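Local coordinates for protein uronate isomerase (Caulobacter crescentus, PDB 2Q01) that catalyses the isomerisation of D-glucuronate to D-fructuronate and of D-galacturonate to D-tagaturonate in uronate breakdown, at residues D57-L63 against P96-W100; Y68-L73 against H106-F110. All blocks are in the same frame, centred on the assembly; numbering follows the deposited sequence.

How the interactions relate
Both contacts lie in the helical excursion between strands 37-39 and 165-169 of the barrel. Consecutive helices 58-63 and 67-74 pack in turn on the start of helix 96-105 (interaction 1) and on the turn that follows it (interaction 2), so the segments alternate along the chain. Their centres are about 14 Å apart and they touch directly: L62 O meets L69 CD1 at 3.4 Å, and L63 O meets F70 CD1 at 3.9 Å. F103 of helix 96-105 bridges them, meeting the ring of W100 and touching L69 and L73. Interaction 2 has the M72 side chain about 7 Å from a bound potassium ion and also meets a second subunit, whereas no other chain of the assembly touches the segments of interaction 1.

Interaction 1 (D57-L63 against P96-W100)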
loop_
_atom_site.group_PDB
_atom_site.type_symbol
_atom_site.label_atom_id
_atom_site.label_comp_id
_atom_site.label_asym_id
_atom_site.label_seq_id
_atom_site.Cartn_x
_atom_site.Cartn_y
_atom_site.Cartn_z
ATOM N N ASP B 57 23.442 1.449 34.261
ATOM C CA ASP B 57 22.057 1.259 34.703
ATOM C C ASP B 57 21.243 0.431 33.724
ATOM O O ASP B 57 21.614 0.283 32.563
ATOM C CB ASP B 57 21.353 2.616 34.864
ATOM C CG ASP B 57 21.906 3.445 36.006
ATOM O OD1 ASP B 57 22.418 2.866 36.991
ATOM O OD2 ASP B 57 21.811 4.689 35.921
ATOM N N ALA B 58 20.112 -0.084 34.201
ATOM C CA ALA B 58 19.080 -0.645 33.337
ATOM C C ALA B 58 18.449 0.474 32.514
ATOM O O ALA B 58 18.061 0.268 31.365
ATOM C CB ALA B 58 18.021 -1.339 34.169
ATOM N N THR B 59 18.358 1.658 33.117
ATOM C CA THR B 59 17.823 2.845 32.465
ATOM C C THR B 59 18.784 3.387 31.399
ATOM O O THR B 59 18.376 3.637 30.263
ATOM C CB THR B 59 17.475 3.919 33.513
ATOM O OG1 THR B 59 16.461 3.401 34.381
ATOM C CG2 THR B 59 16.962 5.196 32.858
ATOM N N ASP B 60 20.057 3.534 31.758
ATOM C CA ASP B 60 21.067 4.064 30.839
ATOM C C ASP B 60 21.378 3.178 29.635
ATOM O O ASP B 60 21.870 3.665 28.620
ATOM C CB ASP B 60 22.358 4.402 31.587
ATOM C CG ASP B 60 22.477 5.879 31.890
ATOM O OD1 ASP B 60 23.463 6.495 31.430
ATOM O OD2 ASP B 60 21.579 6.428 32.570
ATOM N N LEU B 61 21.080 1.889 29.749
ATOM C CA LEU B 61 21.376 0.934 28.692
ATOM C C LEU B 61 20.158 0.657 27.807
ATOM O O LEU B 61 20.276 0.575 26.578
ATOM C CB LEU B 61 21.915 -0.368 29.301
ATOM C CG LEU B 61 22.226 -1.565 28.400
ATOM C CD1 LEU B 61 23.465 -1.326 27.559
ATOM C CD2 LEU B 61 22.383 -2.815 29.234
ATOM N N LEU B 62 18.993 0.522 28.435
ATOM C CA LEU B 62 17.795 0.075 27.727
ATOM C C LEU B 62 16.777 1.182 27.477
ATOM O O LEU B 62 16.196 1.253 26.398
ATOM C CB LEU B 62 17.128 -1.094 28.469
ATOM C CG LEU B 62 17.926 -2.395 28.629
ATOM C CD1 LEU B 62 17.400 -3.194 29.806
ATOM C CD2 LEU B 62 17.906 -3.232 27.353
ATOM N N LEU B 63 16.575 2.041 28.473
ATOM C CA LEU B 63 15.481 3.010 28.452
ATOM C C LEU B 63 15.846 4.378 27.859
ATOM O O LEU B 63 15.189 4.840 26.923
ATOM C CB LEU B 63 14.883 3.158 29.858
ATOM C CG LEU B 63 13.787 4.198 30.114
ATOM C CD1 LEU B 63 12.544 3.994 29.235
ATOM C CD2 LEU B 63 13.411 4.170 31.585
ATOM N N PRO B 96 17.400 7.068 38.402
ATOM C CA PRO B 96 17.367 5.987 37.407
ATOM C C PRO B 96 16.398 4.859 37.754
ATOM O O PRO B 96 15.800 4.271 36.854
ATOM C CB PRO B 96 18.806 5.461 37.414
ATOM C CG PRO B 96 19.614 6.622 37.804
ATOM C CD PRO B 96 18.785 7.357 38.821
ATOM N N ARG B 97 16.247 4.577 39.047
ATOM C CA ARG B 97 15.308 3.571 39.529
ATOM C C ARG B 97 13.871 4.012 39.280
ATOM O O ARG B 97 13.036 3.207 38.861
ATOM C CB ARG B 97 15.531 3.314 41.019
ATOM C CG ARG B 97 15.005 1.984 41.520
ATOM C CD ARG B 97 15.212 1.872 43.017
ATOM N NE ARG B 97 15.538 0.506 43.413
ATOM C CZ ARG B 97 16.776 0.043 43.563
ATOM N NH1 ARG B 97 16.970 -1.216 43.924
ATOM N NH2 ARG B 97 17.821 0.833 43.356
ATOM N N GLU B 98 13.594 5.291 39.528
ATOM C CA GLU B 98 12.262 5.851 39.300
ATOM C C GLU B 98 11.918 5.960 37.817
ATOM O O GLU B 98 10.762 5.781 37.435
ATOM C CB GLU B 98 12.098 7.211 39.992
ATOM C CG GLU B 98 11.806 7.129 41.496
ATOM C CD GLU B 98 10.511 6.384 41.836
ATOM O OE1 GLU B 98 10.495 5.671 42.859
ATOM O OE2 GLU B 98 9.512 6.507 41.090
ATOM N N ALA B 99 12.922 6.256 36.993
ATOM C CA ALA B 99 12.765 6.254 35.538
ATOM C C ALA B 99 12.351 4.871 35.037
ATOM O O ALA B 99 11.414 4.747 34.245
ATOM C CB ALA B 99 14.052 6.717 34.857
ATOM N N TRP B 100 13.045 3.844 35.533
ATOM C CA TRP B 100 12.740 2.447 35.245
ATOM C C TRP B 100 11.359 2.029 35.753
ATOM O O TRP B 100 10.676 1.240 35.104
ATOM C CB TRP B 100 13.808 1.531 35.839
ATOM C CG TRP B 100 13.607 0.097 35.472
ATOM C CD1 TRP B 100 13.010 -0.873 36.229
ATOM C CD2 TRP B 100 13.969 -0.526 34.235
ATOM N NE1 TRP B 100 12.986 -2.062 35.542
ATOM C CE2 TRP B 100 13.570 -1.878 34.316
ATOM C CE3 TRP B 100 14.597 -0.072 33.066
ATOM C CZ2 TRP B 100 13.778 -2.781 33.272
ATOM C CZ3 TRP B 100 14.807 -0.975 32.030
ATOM C CH2 TRP B 100 14.398 -2.313 32.142
#
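This is a buried helix-to-helix packing contact, closed by one side-chain-to-backbone hydrogen bond, in the helical insertion between strands 37-39 and 165-169. The short, weakly bonded helix 58-63 meets the first turn of helix 96-105; their axes come within 9.3 Å at an angle of 43°, and T59 and W100 are nearest, with CA atoms 5.8 Å apart. T59 OG1 donates to P96 O at 2.7 Å, the same carbonyl that accepts W100 N at 3.1 Å within its own helix. Threonine serves both needs here: a hydroxyl for P96 O and a methyl, CG2, which packs on A99 CB at 3.8 Å. Proline fits the first turn of a helix, where its missing amide proton costs little, and its CB lies 3.4 Å from D57 OD2. As in other metallo-dependent hydrolases, the core is a TIM barrel, and this insertion links two neighbouring strands. W100 points sideways from its helix, and its indole, a large flat ring suited to a wide apolar surface, reaches the side of helix 58-63. The small A58 allows a CH-pi contact, its CB 4.0 Å from the centroid of the six-membered ring and 18° off the normal, while L62 CD1 reaches W100 CH2 at 3.9 Å. L63 CD2 lies 4.2 Å from A99 CB. Helix 138-149 covers A58 and W100 through F142, I145 and Y141, and its D139 and D143 form salt bridges with R97.

Interaction 2 (Y68-L73 against H106-F110); sequences YLFRML and HFYLF
In the helical region between strands 37-39 and 165-169 of this TIM-barrel enzyme, a helix packs against a 3-10 turn. Residues 68-73, in helix 67-74, have helical phi/psi (-49 to -80/-23 to -63°) but no regular i to i+4 bond among themselves. H106, not itself helical (phi/psi -121/14°), leads into the 3-10 turn 107-110, with L109 N bonded to H106 O and F110 N to F107 O, both at 3.2 Å. The CA atoms of M72 and L109 and those of L73 and H106 are each 7.2 Å apart. With no hydrogen bond across, the contact is mostly apolar, burying 330 Å². F110, with chi1 in m, inserts its flat ring beside the helix, its electropositive edge suiting the carbonyl oxygens of Y68 and L69: F110 CZ is 3.4 Å from L69 O and 3.8 Å from L73 CD1, while CE2 lies 3.7 Å from both L69 CD2 (L69 in m,t) and M72 CB. M72 (chi1 -97°, chi2 -62°, chi3 -28°) touches the ring with CB and CG, then leads away, its CE 3.5 Å from L109 CG; both residues also pack on a second subunit, M72 on its A407, L109 on its Y410. H106 ND1 is hydrogen-bonded to V102 O, and H106 CB meets L73 CD2 at 3.8 Å.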
loop_
_atom_site.group_PDB
_atom_site.type_symbol
_atom_site.label_atom_id
_atom_site.label_comp_id
_atom_site.label_asym_id
_atom_site.label_seq_id
_atom_site.Cartn_x
_atom_site.Cartn_y
_atom_site.Cartn_z
ATOM N N TYR B 68 12.708 4.293 20.261
ATOM C CA TYR B 68 11.554 3.400 20.063
ATOM C C TYR B 68 10.719 3.277 21.336
ATOM O O TYR B 68 9.485 3.193 21.277
ATOM C CB TYR B 68 12.012 1.996 19.659
ATOM C CG TYR B 68 12.467 1.841 18.229
ATOM C CD1 TYR B 68 13.780 2.140 17.857
ATOM C CD2 TYR B 68 11.594 1.366 17.249
ATOM C CE1 TYR B 68 14.208 1.990 16.540
ATOM C CE2 TYR B 68 12.011 1.210 15.930
ATOM C CZ TYR B 68 13.319 1.524 15.583
ATOM O OH TYR B 68 13.740 1.371 14.282
ATOM N N LEU B 69 11.403 3.267 22.480
ATOM C CA LEU B 69 10.753 3.104 23.773
ATOM C C LEU B 69 10.131 4.388 24.296
ATOM O O LEU B 69 8.937 4.404 24.598
ATOM C CB LEU B 69 11.711 2.498 24.808
ATOM C CG LEU B 69 12.206 1.068 24.548
ATOM C CD1 LEU B 69 12.968 0.553 25.752
ATOM C CD2 LEU B 69 11.074 0.104 24.178
ATOM N N PHE B 70 10.911 5.465 24.392
ATOM C CA PHE B 70 10.355 6.699 24.951
ATOM C C PHE B 70 9.320 7.429 24.077
ATOM O O PHE B 70 8.515 8.189 24.600
ATOM C CB PHE B 70 11.404 7.634 25.601
ATOM C CG PHE B 70 12.463 8.175 24.668
ATOM C CD1 PHE B 70 13.784 7.761 24.804
ATOM C CD2 PHE B 70 12.167 9.156 23.722
ATOM C CE1 PHE B 70 14.786 8.271 23.979
ATOM C CE2 PHE B 70 13.161 9.670 22.886
ATOM C CZ PHE B 70 14.471 9.231 23.018
ATOM N N ARG B 71 9.351 7.188 22.771
ATOM C CA ARG B 71 8.275 7.632 21.891
ATOM C C ARG B 71 6.910 7.234 22.444
ATOM O O ARG B 71 6.084 8.090 22.766
ATOM C CB ARG B 71 8.460 7.054 20.485
ATOM C CG ARG B 71 9.180 7.985 19.523
ATOM C CD ARG B 71 9.331 7.349 18.150
ATOM N NE ARG B 71 8.047 6.928 17.599
ATOM C CZ ARG B 71 7.343 7.634 16.719
ATOM N NH1 ARG B 71 6.183 7.173 16.272
ATOM N NH2 ARG B 71 7.798 8.802 16.288
ATOM N N MET B 72 6.680 5.929 22.552
ATOM C CA MET B 72 5.413 5.398 23.059
ATOM C C MET B 72 5.010 6.032 24.374
ATOM O O MET B 72 3.852 6.395 24.562
ATOM C CB MET B 72 5.478 3.880 23.281
ATOM C CG MET B 72 4.926 2.995 22.173
ATOM S SD MET B 72 3.179 3.114 21.728
ATOM C CE MET B 72 2.391 3.637 23.229
ATOM N N LEU B 73 5.966 6.144 25.291
ATOM C CA LEU B 73 5.683 6.728 26.588
ATOM C C LEU B 73 5.351 8.211 26.450
ATOM O O LEU B 73 4.323 8.650 26.963
ATOM C CB LEU B 73 6.810 6.452 27.590
ATOM C CG LEU B 73 6.697 5.087 28.286
ATOM C CD1 LEU B 73 7.563 4.049 27.616
ATOM C CD2 LEU B 73 7.087 5.192 29.740
ATOM N N HIS B 106 4.401 1.150 32.481
ATOM C CA HIS B 106 3.855 1.457 31.167
ATOM C C HIS B 106 4.321 0.469 30.093
ATOM O O HIS B 106 4.152 0.719 28.902
ATOM C CB HIS B 106 4.221 2.887 30.768
ATOM C CG HIS B 106 3.473 3.932 31.530
ATOM N ND1 HIS B 106 4.058 4.694 32.518
ATOM C CD2 HIS B 106 2.185 4.340 31.453
ATOM C CE1 HIS B 106 3.164 5.531 33.014
ATOM N NE2 HIS B 106 2.018 5.335 32.386
ATOM N N PHE B 107 4.890 -0.656 30.524
ATOM C CA PHE B 107 5.403 -1.678 29.608
ATOM C C PHE B 107 4.290 -2.358 28.798
ATOM O O PHE B 107 4.540 -2.855 27.703
ATOM C CB PHE B 107 6.265 -2.695 30.374
ATOM C CG PHE B 107 6.971 -3.699 29.498
ATOM C CD1 PHE B 107 7.716 -3.286 28.393
ATOM C CD2 PHE B 107 6.899 -5.062 29.786
ATOM C CE1 PHE B 107 8.367 -4.215 27.579
ATOM C CE2 PHE B 107 7.550 -5.998 28.984
ATOM C CZ PHE B 107 8.288 -5.572 27.878
ATOM N N TYR B 108 3.064 -2.340 29.330
ATOM C CA TYR B 108 1.864 -2.849 28.640
ATOM C C TYR B 108 1.575 -2.155 27.294
ATOM O O TYR B 108 0.932 -2.728 26.417
ATOM C CB TYR B 108 0.635 -2.749 29.563
ATOM C CG TYR B 108 0.128 -1.337 29.792
ATOM C CD1 TYR B 108 0.722 -0.510 30.743
ATOM C CD2 TYR B 108 -0.946 -0.829 29.059
ATOM C CE1 TYR B 108 0.269 0.782 30.955
ATOM C CE2 TYR B 108 -1.409 0.467 29.268
ATOM C CZ TYR B 108 -0.791 1.266 30.215
ATOM O OH TYR B 108 -1.227 2.550 30.440
ATOM N N LEU B 109 2.060 -0.927 27.144
ATOM C CA LEU B 109 1.844 -0.164 25.919
ATOM C C LEU B 109 2.412 -0.887 24.700
ATOM O O LEU B 109 1.891 -0.763 23.593
ATOM C CB LEU B 109 2.463 1.230 26.040
ATOM C CG LEU B 109 1.503 2.372 26.378
ATOM C CD1 LEU B 109 0.287 1.847 27.127
ATOM C CD2 LEU B 109 2.212 3.448 27.185
ATOM N N PHE B 110 3.484 -1.642 24.917
ATOM C CA PHE B 110 4.214 -2.292 23.831
ATOM C C PHE B 110 3.620 -3.624 23.346
ATOM O O PHE B 110 4.235 -4.323 22.544
ATOM C CB PHE B 110 5.685 -2.445 24.220
ATOM C CG PHE B 110 6.367 -1.134 24.505
ATOM C CD1 PHE B 110 6.503 -0.671 25.810
ATOM C CD2 PHE B 110 6.860 -0.354 23.464
ATOM C CE1 PHE B 110 7.127 0.546 26.075
ATOM C CE2 PHE B 110 7.486 0.863 23.719
ATOM C CZ PHE B 110 7.621 1.313 25.024
#